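Local coordinates for protein sulfotransferase (Alicyclobacillus acidocaldarius subsp. acidocaldarius, PDB 3RNL) that probably transfers sulfuryl groups to an acceptor substrate, as a sulfotransferase with a P-loop-type alpha/beta fold, and binds magnesium, at residues 55-60 against 157-162; 125-130 against 138-143. One frame throughout, in Å; residues are numbered along the deposited sequence. Where two conformers were deposited one is given.

Contact 1: 55-60 against 157-162; sequences TGPGDE and PLWYYR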
ATOM      1  N   THR A  55      -4.453  -8.617 -17.782  1.00 16.55           N
ATOM      2  CA  THR A  55      -4.215  -9.793 -18.617  1.00 18.86           C
ATOM      3  C   THR A  55      -3.242 -10.877 -18.139  1.00 21.16           C
ATOM      4  O   THR A  55      -3.024 -11.857 -18.848  1.00 21.28           O
ATOM      5  CB  THR A  55      -3.769  -9.335 -19.982  1.00 24.13           C
ATOM      6  OG1 THR A  55      -2.465  -8.762 -19.858  1.00 20.02           O
ATOM      7  CG2 THR A  55      -4.736  -8.268 -20.479  1.00 21.25           C
ATOM      8  N   GLY A  56      -2.605 -10.685 -16.991  1.00 16.98           N
ATOM      9  CA  GLY A  56      -1.574 -11.616 -16.559  1.00 17.53           C
ATOM     10  C   GLY A  56      -2.128 -12.887 -15.940  1.00 19.54           C
ATOM     11  O   GLY A  56      -3.303 -12.955 -15.585  1.00 18.26           O
ATOM     12  N   PRO A  57      -1.278 -13.909 -15.804  1.00 18.82           N
ATOM     13  CA  PRO A  57      -1.709 -15.154 -15.157  1.00 23.02           C
ATOM     14  C   PRO A  57      -2.098 -14.917 -13.699  1.00 23.72           C
ATOM     15  O   PRO A  57      -1.333 -14.325 -12.939  1.00 21.03           O
ATOM     16  CB  PRO A  57      -0.478 -16.073 -15.264  1.00 24.51           C
ATOM     17  CG  PRO A  57       0.647 -15.225 -15.686  1.00 29.41           C
ATOM     18  CD  PRO A  57       0.106 -13.964 -16.305  1.00 21.06           C
ATOM     19  N   GLY A  58      -3.280 -15.390 -13.316  1.00 21.67           N
ATOM     20  CA  GLY A  58      -3.786 -15.187 -11.968  1.00 20.38           C
ATOM     21  C   GLY A  58      -4.237 -13.771 -11.639  1.00 21.13           C
ATOM     22  O   GLY A  58      -4.465 -13.462 -10.468  1.00 18.35           O
ATOM     23  N   ASP A  59      -4.385 -12.906 -12.650  1.00 18.04           N
ATOM     24  CA  ASP A  59      -4.761 -11.502 -12.413  1.00 15.01           C
ATOM     25  C   ASP A  59      -6.274 -11.336 -12.212  1.00 20.91           C
ATOM     26  O   ASP A  59      -6.760 -10.223 -11.975  1.00 21.07           O
ATOM     27  CB  ASP A  59      -4.365 -10.617 -13.601  1.00 16.73           C
ATOM     28  CG  ASP A  59      -2.878 -10.327 -13.664  1.00 20.13           C
ATOM     29  OD1 ASP A  59      -2.094 -10.985 -12.946  1.00 16.54           O
ATOM     30  OD2 ASP A  59      -2.498  -9.436 -14.455  1.00 18.01           O
ATOM     31  N   GLU A  60      -7.001 -12.444 -12.309  0.62 19.83           N
ATOM     32  CA  GLU A  60      -8.465 -12.426 -12.250  0.62 25.28           C
ATOM     33  C   GLU A  60      -9.034 -11.636 -11.063  0.62 24.51           C
ATOM     34  O   GLU A  60     -10.038 -10.929 -11.199  0.62 24.19           O
ATOM     35  CB  GLU A  60      -9.018 -13.859 -12.268  0.62 29.92           C
ATOM     36  CG  GLU A  60      -8.897 -14.581 -13.620  0.62 30.12           C
ATOM     37  CD  GLU A  60      -7.499 -15.130 -13.899  0.62 32.84           C
ATOM     38  OE1 GLU A  60      -7.256 -15.597 -15.033  0.62 39.01           O
ATOM     39  OE2 GLU A  60      -6.646 -15.105 -12.990  0.62 24.14           O
ATOM     40  N   PRO A 157      -0.546  -4.608 -11.273  1.00 12.32           N
ATOM     41  CA  PRO A 157       0.666  -3.941 -10.768  1.00 14.08           C
ATOM     42  C   PRO A 157       1.521  -4.788  -9.831  1.00 11.19           C
ATOM     43  O   PRO A 157       2.655  -4.392  -9.575  1.00 13.05           O
ATOM     44  CB  PRO A 157       0.147  -2.678 -10.052  1.00 16.04           C
ATOM     45  CG  PRO A 157      -1.287  -2.563 -10.421  1.00 24.46           C
ATOM     46  CD  PRO A 157      -1.778  -3.906 -10.872  1.00 16.52           C
ATOM     47  N   LEU A 158       1.017  -5.910  -9.320  1.00 12.49           N
ATOM     48  CA  LEU A 158       1.887  -6.782  -8.519  1.00 13.31           C
ATOM     49  C   LEU A 158       3.128  -7.162  -9.323  1.00 15.56           C
ATOM     50  O   LEU A 158       4.209  -7.370  -8.765  1.00 14.14           O
ATOM     51  CB  LEU A 158       1.144  -8.040  -8.055  1.00 14.18           C
ATOM     52  CG  LEU A 158       1.895  -8.958  -7.072  1.00 17.12           C
ATOM     53  CD1 LEU A 158       2.418  -8.185  -5.849  1.00 16.83           C
ATOM     54  CD2 LEU A 158       0.993 -10.106  -6.631  1.00 20.99           C
ATOM     55  N   TRP A 159       2.968  -7.235 -10.641  1.00 13.14           N
ATOM     56  CA  TRP A 159       4.081  -7.575 -11.513  1.00 14.72           C
ATOM     57  C   TRP A 159       5.047  -6.410 -11.745  1.00 14.14           C
ATOM     58  O   TRP A 159       6.118  -6.621 -12.333  1.00 15.09           O
ATOM     59  CB  TRP A 159       3.581  -8.044 -12.884  1.00 16.08           C
ATOM     60  CG  TRP A 159       2.672  -9.236 -12.892  1.00 12.96           C
ATOM     61  CD1 TRP A 159       1.300  -9.229 -12.799  1.00 14.78           C
ATOM     62  CD2 TRP A 159       3.051 -10.605 -13.092  1.00 12.98           C
ATOM     63  NE1 TRP A 159       0.811 -10.514 -12.900  1.00 15.63           N
ATOM     64  CE2 TRP A 159       1.864 -11.376 -13.077  1.00 15.70           C
ATOM     65  CE3 TRP A 159       4.275 -11.253 -13.269  1.00 12.07           C
ATOM     66  CZ2 TRP A 159       1.870 -12.764 -13.234  1.00 15.61           C
ATOM     67  CZ3 TRP A 159       4.282 -12.644 -13.434  1.00 15.83           C
ATOM     68  CH2 TRP A 159       3.088 -13.380 -13.407  1.00 15.06           C
ATOM     69  N   TYR A 160       4.725  -5.186 -11.310  1.00 11.37           N
ATOM     70  CA  TYR A 160       5.611  -4.127 -11.769  1.00 13.05           C
ATOM     71  C   TYR A 160       6.581  -3.885 -10.627  1.00 14.61           C
ATOM     72  O   TYR A 160       6.397  -2.985  -9.796  1.00 13.79           O
ATOM     73  CB  TYR A 160       4.805  -2.822 -11.938  1.00 12.12           C
ATOM     74  CG  TYR A 160       3.598  -2.833 -12.873  1.00 13.35           C
ATOM     75  CD1 TYR A 160       3.312  -3.912 -13.702  1.00 15.81           C
ATOM     76  CD2 TYR A 160       2.747  -1.735 -12.916  1.00 14.79           C
ATOM     77  CE1 TYR A 160       2.184  -3.889 -14.544  1.00 16.50           C
ATOM     78  CE2 TYR A 160       1.638  -1.703 -13.740  1.00 18.37           C
ATOM     79  CZ  TYR A 160       1.356  -2.775 -14.545  1.00 19.28           C
ATOM     80  OH  TYR A 160       0.233  -2.707 -15.353  1.00 20.85           O
ATOM     81  N   TYR A 161       7.738  -4.512 -10.737  1.00 15.07           N
ATOM     82  CA  TYR A 161       8.659  -4.563  -9.619  1.00 13.91           C
ATOM     83  C   TYR A 161       9.222  -3.186  -9.377  1.00 12.96           C
ATOM     84  O   TYR A 161       9.285  -2.721  -8.239  1.00 15.87           O
ATOM     85  CB  TYR A 161       9.797  -5.523  -9.942  1.00 15.47           C
ATOM     86  CG  TYR A 161       9.321  -6.941 -10.082  1.00 14.00           C
ATOM     87  CD1 TYR A 161       8.692  -7.588  -9.030  1.00 21.35           C
ATOM     88  CD2 TYR A 161       9.516  -7.642 -11.268  1.00 16.60           C
ATOM     89  CE1 TYR A 161       8.246  -8.895  -9.158  1.00 20.30           C
ATOM     90  CE2 TYR A 161       9.076  -8.942 -11.404  1.00 15.62           C
ATOM     91  CZ  TYR A 161       8.453  -9.567 -10.349  1.00 15.53           C
ATOM     92  OH  TYR A 161       8.021 -10.868 -10.492  1.00 19.10           O
ATOM     93  N   ARG A 162       9.657  -2.556 -10.457  1.00 12.08           N
ATOM     94  CA  ARG A 162      10.245  -1.220 -10.375  1.00 15.44           C
ATOM     95  C   ARG A 162       9.190  -0.119 -10.226  1.00 18.56           C
ATOM     96  O   ARG A 162       9.320   0.751  -9.362  1.00 15.54           O
ATOM     97  CB  ARG A 162      11.122  -0.936 -11.612  1.00 14.92           C
ATOM     98  CG  ARG A 162      12.461  -1.684 -11.635  1.00 14.35           C
ATOM     99  CD  ARG A 162      13.162  -1.497 -13.005  1.00 18.37           C
ATOM    100  NE  ARG A 162      14.624  -1.599 -12.898  1.00 30.86           N
ATOM    101  CZ  ARG A 162      15.320  -2.709 -13.130  1.00 38.91           C
ATOM    102  NH1 ARG A 162      14.695  -3.822 -13.480  1.00 37.46           N
ATOM    103  NH2 ARG A 162      16.643  -2.705 -13.015  1.00 37.61           N
TER

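Contact 2: 125-130 against 138-143; sequences SAYMHL and LSFRES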
ATOM      1  N   SER A 125       9.806  -9.358  -2.662  0.67 13.32           N
ATOM      2  CA  SER A 125       8.619  -9.867  -1.986  0.67 14.28           C
ATOM      3  C   SER A 125       7.459 -10.101  -2.961  0.67 15.67           C
ATOM      4  O   SER A 125       6.736 -11.098  -2.858  0.67 16.79           O
ATOM      5  CB  SER A 125       8.179  -8.910  -0.873  0.67 17.27           C
ATOM      6  OG  SER A 125       7.062  -9.437  -0.194  0.67 17.25           O
ATOM      7  N   ALA A 126       7.270  -9.175  -3.897  1.00 11.39           N
ATOM      8  CA  ALA A 126       6.229  -9.334  -4.913  1.00 12.11           C
ATOM      9  C   ALA A 126       6.527 -10.560  -5.775  1.00 15.07           C
ATOM     10  O   ALA A 126       5.633 -11.352  -6.075  1.00 13.29           O
ATOM     11  CB  ALA A 126       6.123  -8.095  -5.778  1.00 12.50           C
ATOM     12  N   TYR A 127       7.792 -10.714  -6.152  1.00 13.94           N
ATOM     13  CA  TYR A 127       8.222 -11.875  -6.926  1.00 11.43           C
ATOM     14  C   TYR A 127       7.896 -13.175  -6.182  1.00 16.12           C
ATOM     15  O   TYR A 127       7.284 -14.088  -6.748  1.00 16.71           O
ATOM     16  CB  TYR A 127       9.726 -11.799  -7.214  1.00 12.70           C
ATOM     17  CG  TYR A 127      10.270 -13.083  -7.804  1.00 13.32           C
ATOM     18  CD1 TYR A 127       9.962 -13.452  -9.105  1.00 13.70           C
ATOM     19  CD2 TYR A 127      11.079 -13.922  -7.057  1.00 14.54           C
ATOM     20  CE1 TYR A 127      10.457 -14.647  -9.655  1.00 13.94           C
ATOM     21  CE2 TYR A 127      11.573 -15.112  -7.589  1.00 16.29           C
ATOM     22  CZ  TYR A 127      11.258 -15.462  -8.886  1.00 16.43           C
ATOM     23  OH  TYR A 127      11.744 -16.646  -9.412  1.00 17.16           O
HETATM   24  N   MSE A 128       8.309 -13.254  -4.920  0.57 12.81           N
HETATM   25  CA  MSE A 128       8.068 -14.457  -4.120  0.57 15.53           C
HETATM   26  C   MSE A 128       6.581 -14.772  -4.017  0.57 18.28           C
HETATM   27  O   MSE A 128       6.181 -15.941  -4.029  0.57 18.58           O
HETATM   28  CB  MSE A 128       8.688 -14.322  -2.726  0.57 16.17           C
HETATM   29  CG  MSE A 128      10.206 -14.308  -2.755  0.57 19.98           C
HETATM   30 SE   MSE A 128      11.008 -14.451  -0.975  0.57 50.41          SE
HETATM   31  CE  MSE A 128      10.758 -12.605  -0.392  0.57 22.11           C
ATOM     32  N   HIS A 129       5.770 -13.726  -3.916  1.00 15.97           N
ATOM     33  CA  HIS A 129       4.310 -13.871  -3.849  1.00 18.47           C
ATOM     34  C   HIS A 129       3.791 -14.505  -5.140  1.00 18.97           C
ATOM     35  O   HIS A 129       3.015 -15.466  -5.100  1.00 19.06           O
ATOM     36  CB  HIS A 129       3.676 -12.494  -3.619  1.00 14.99           C
ATOM     37  CG  HIS A 129       2.174 -12.487  -3.616  1.00 25.19           C
ATOM     38  ND1 HIS A 129       1.442 -11.649  -2.800  1.00 36.51           N
ATOM     39  CD2 HIS A 129       1.268 -13.170  -4.356  1.00 28.58           C
ATOM     40  CE1 HIS A 129       0.152 -11.837  -3.016  1.00 35.82           C
ATOM     41  NE2 HIS A 129       0.018 -12.752  -3.958  1.00 29.19           N
ATOM     42  N   LEU A 130       4.236 -13.975  -6.280  1.00 15.61           N
ATOM     43  CA  LEU A 130       3.828 -14.497  -7.586  1.00 14.98           C
ATOM     44  C   LEU A 130       4.284 -15.938  -7.792  1.00 18.33           C
ATOM     45  O   LEU A 130       3.552 -16.743  -8.372  1.00 18.71           O
ATOM     46  CB  LEU A 130       4.354 -13.603  -8.718  1.00 12.57           C
ATOM     47  CG  LEU A 130       3.729 -12.200  -8.755  1.00 17.83           C
ATOM     48  CD1 LEU A 130       4.602 -11.232  -9.579  1.00 18.85           C
ATOM     49  CD2 LEU A 130       2.315 -12.284  -9.307  1.00 18.19           C
ATOM     50  N   LEU A 138       9.372 -18.093 -13.798  1.00 20.97           N
ATOM     51  CA  LEU A 138      10.701 -17.602 -14.189  1.00 20.71           C
ATOM     52  C   LEU A 138      11.547 -17.237 -12.977  1.00 20.03           C
ATOM     53  O   LEU A 138      11.021 -17.029 -11.888  1.00 21.20           O
ATOM     54  CB  LEU A 138      10.600 -16.397 -15.129  1.00 23.67           C
ATOM     55  CG  LEU A 138       9.861 -16.623 -16.454  1.00 27.66           C
ATOM     56  CD1 LEU A 138       9.626 -15.288 -17.149  1.00 30.65           C
ATOM     57  CD2 LEU A 138      10.626 -17.572 -17.349  1.00 32.02           C
ATOM     58  N   SER A 139      12.856 -17.143 -13.182  1.00 20.40           N
ATOM     59  CA  SER A 139      13.737 -16.592 -12.164  1.00 20.88           C
ATOM     60  C   SER A 139      13.402 -15.116 -11.947  1.00 20.02           C
ATOM     61  O   SER A 139      12.761 -14.481 -12.785  1.00 17.47           O
ATOM     62  CB  SER A 139      15.192 -16.702 -12.605  1.00 21.14           C
ATOM     63  OG  SER A 139      15.444 -15.845 -13.713  1.00 19.51           O
ATOM     64  N   PHE A 140      13.799 -14.581 -10.800  1.00 15.05           N
ATOM     65  CA  PHE A 140      13.568 -13.167 -10.518  1.00 15.28           C
ATOM     66  C   PHE A 140      14.273 -12.328 -11.579  1.00 14.76           C
ATOM     67  O   PHE A 140      13.749 -11.312 -12.037  1.00 15.52           O
ATOM     68  CB  PHE A 140      14.094 -12.839  -9.118  1.00 16.26           C
ATOM     69  CG  PHE A 140      13.928 -11.393  -8.711  1.00 15.86           C
ATOM     70  CD1 PHE A 140      12.690 -10.774  -8.770  1.00 14.64           C
ATOM     71  CD2 PHE A 140      15.019 -10.669  -8.251  1.00 16.84           C
ATOM     72  CE1 PHE A 140      12.538  -9.428  -8.373  1.00 14.52           C
ATOM     73  CE2 PHE A 140      14.874  -9.336  -7.861  1.00 19.76           C
ATOM     74  CZ  PHE A 140      13.633  -8.728  -7.910  1.00 15.64           C
ATOM     75  N   ARG A 141      15.467 -12.759 -11.986  1.00 17.05           N
ATOM     76  CA  ARG A 141      16.223 -12.002 -12.981  1.00 16.55           C
ATOM     77  C   ARG A 141      15.427 -11.852 -14.282  1.00 18.93           C
ATOM     78  O   ARG A 141      15.343 -10.754 -14.851  1.00 16.11           O
ATOM     79  CB  ARG A 141      17.572 -12.674 -13.264  1.00 16.92           C
ATOM     80  CG  ARG A 141      18.499 -11.808 -14.081  1.00 18.61           C
ATOM     81  CD  ARG A 141      19.778 -12.556 -14.442  1.00 18.19           C
ATOM     82  NE  ARG A 141      20.618 -12.948 -13.301  1.00 22.17           N
ATOM     83  CZ  ARG A 141      21.411 -12.117 -12.629  1.00 23.24           C
ATOM     84  NH1 ARG A 141      21.442 -10.826 -12.943  1.00 17.71           N
ATOM     85  NH2 ARG A 141      22.171 -12.569 -11.633  1.00 21.82           N
ATOM     86  N   GLU A 142      14.859 -12.961 -14.746  0.57 16.28           N
ATOM     87  CA  GLU A 142      14.032 -12.972 -15.953  0.57 19.57           C
ATOM     88  C   GLU A 142      12.728 -12.212 -15.760  0.57 19.01           C
ATOM     89  O   GLU A 142      12.254 -11.530 -16.666  0.57 19.39           O
ATOM     90  CB  GLU A 142      13.703 -14.412 -16.361  0.57 19.16           C
ATOM     91  CG  GLU A 142      14.899 -15.235 -16.805  0.57 21.59           C
ATOM     92  CD  GLU A 142      14.533 -16.692 -17.041  0.57 29.75           C
ATOM     93  OE1 GLU A 142      14.288 -17.420 -16.050  0.57 26.27           O
ATOM     94  OE2 GLU A 142      14.473 -17.102 -18.218  0.57 34.29           O
ATOM     95  N   SER A 143      12.144 -12.350 -14.575  1.00 15.15           N
ATOM     96  CA  SER A 143      10.868 -11.691 -14.260  1.00 14.35           C
ATOM     97  C   SER A 143      11.041 -10.165 -14.277  1.00 16.95           C
ATOM     98  O   SER A 143      10.190  -9.434 -14.790  1.00 17.70           O
ATOM     99  CB  SER A 143      10.333 -12.190 -12.906  1.00 15.18           C
ATOM    100  OG  SER A 143       8.931 -11.940 -12.754  1.00 18.46           O
TER

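Contact 1: 55-60 against 157-162
W159 reaches from a short 3-10 segment, 157-159, to the type II beta turn that runs from G56 to D59, so that one indole makes the contact between the two segments, in loops of this P-loop-type sulfotransferase fold. The side chain can be followed outward. At CB, CG lies anti to the carbonyl carbon and beside the backbone N (chi1 -59°), and the ring, set across that bond, presents its nitrogen-bearing edge to the turn. CD1 passes the D59 carboxylate, with D59 OD1 3.8 Å from W159 CD1. NE1 makes the polar bond: W159 NE1 donates to D59 OD1 at 2.9 Å, nearly straight at 169°. The acceptor sits almost in the indole plane and uses its syn lone pair, although the carboxylate is itself turned by 51° against the ring. Farther along the same edge, W159 CZ2 comes to 3.6 Å from P57 O, a contact rather than a hydrogen bond. The rim then meets the proline ring, where P57 CG lies 3.7 Å from W159 CZ2 and nearly as close to CH2.

The turn is braced from within by the backbone bond from D59 N to G56 O. D59 OD2 accepts a hydrogen bond from E156 N, just ahead of the 3-10 segment, so each carboxylate oxygen of D59 accepts a bond from the 156-159 region, OD1 from W159 and OD2 from E156. The charge of D59 is met by R135, whose NH2 forms a salt bridge to OD1 while its NE bonds P57 O; this pairing would probably favour an ionised D59. Y155 meets the indole edge-to-face. Within the turn, G56 N adds a weak, bent bond to D59 OD2, 2.8 Å long.

Contact 2: 125-130 against 138-143
Y127, on helix 119-132, lays its ring against the first turn of helix 140-145, whose N-terminus is closed by a capping box; the two helices are joined by a short loop, a helix-loop-helix arrangement. The apolar part of the contact centres on the phenol face. F140 CB stands over the middle of the Y127 ring, 3.7 Å from its centroid and close to the ring normal, a CH-pi contact. The F140 ring is inclined to the phenol by 52°, and its near corner touches the root of the tyrosine, with F140 CD1 3.5 Å from Y127 CG. With F140 CG anti to the backbone N (chi1 179°), the phenyl group continues past the phenol toward F124, which it meets edge-to-face, and toward L275 and L279 of helix 273-294. S143 CB adds a looser contact, 4.0 Å from Y127 CD1.

Among the polar interactions, one hydrogen bond joins the segments. Y127 OH donates to L138 O at 2.6 Å, arriving in the carbonyl plane on a lone pair, and the oxygen in turn lies at the edge of the phenol ring. The ring is therefore held at both its face and its hydroxyl. F140 N is also near the hydroxyl, but at an angle too poor for a bond. S143 OG looks to other partners, E136, R150 and Y161.

The capping bonds belong to the second segment itself. S139, the N-cap residue, accepts from E142 N through its OG, while E142 OE1 accepts from S139 N in the reciprocal bond of the box. That carboxylate oxygen is gripped twice, since S139 OG also donates to it on its anti side, with 3.0 Å between S139 OG and E142 OE1.

In the fold
Along the chain, contact 2 is nested inside the much longer loop closed by contact 1: 55-60 comes first, then 125-130 and 138-143, and last 157-162. Their centres lie about 11 Å apart on the same side of the chain's centre, away from the magnesium sites. The segment 157-162 links them directly. Y161 OH probably hydrogen-bonds S143 OG and packs on Y127 and L130, while L158 O rests against the CB of A126 on helix 119-132. Together they join the turn before helix 60-64, helices 119-132 and 140-145, and the loop leading to helix 167-178.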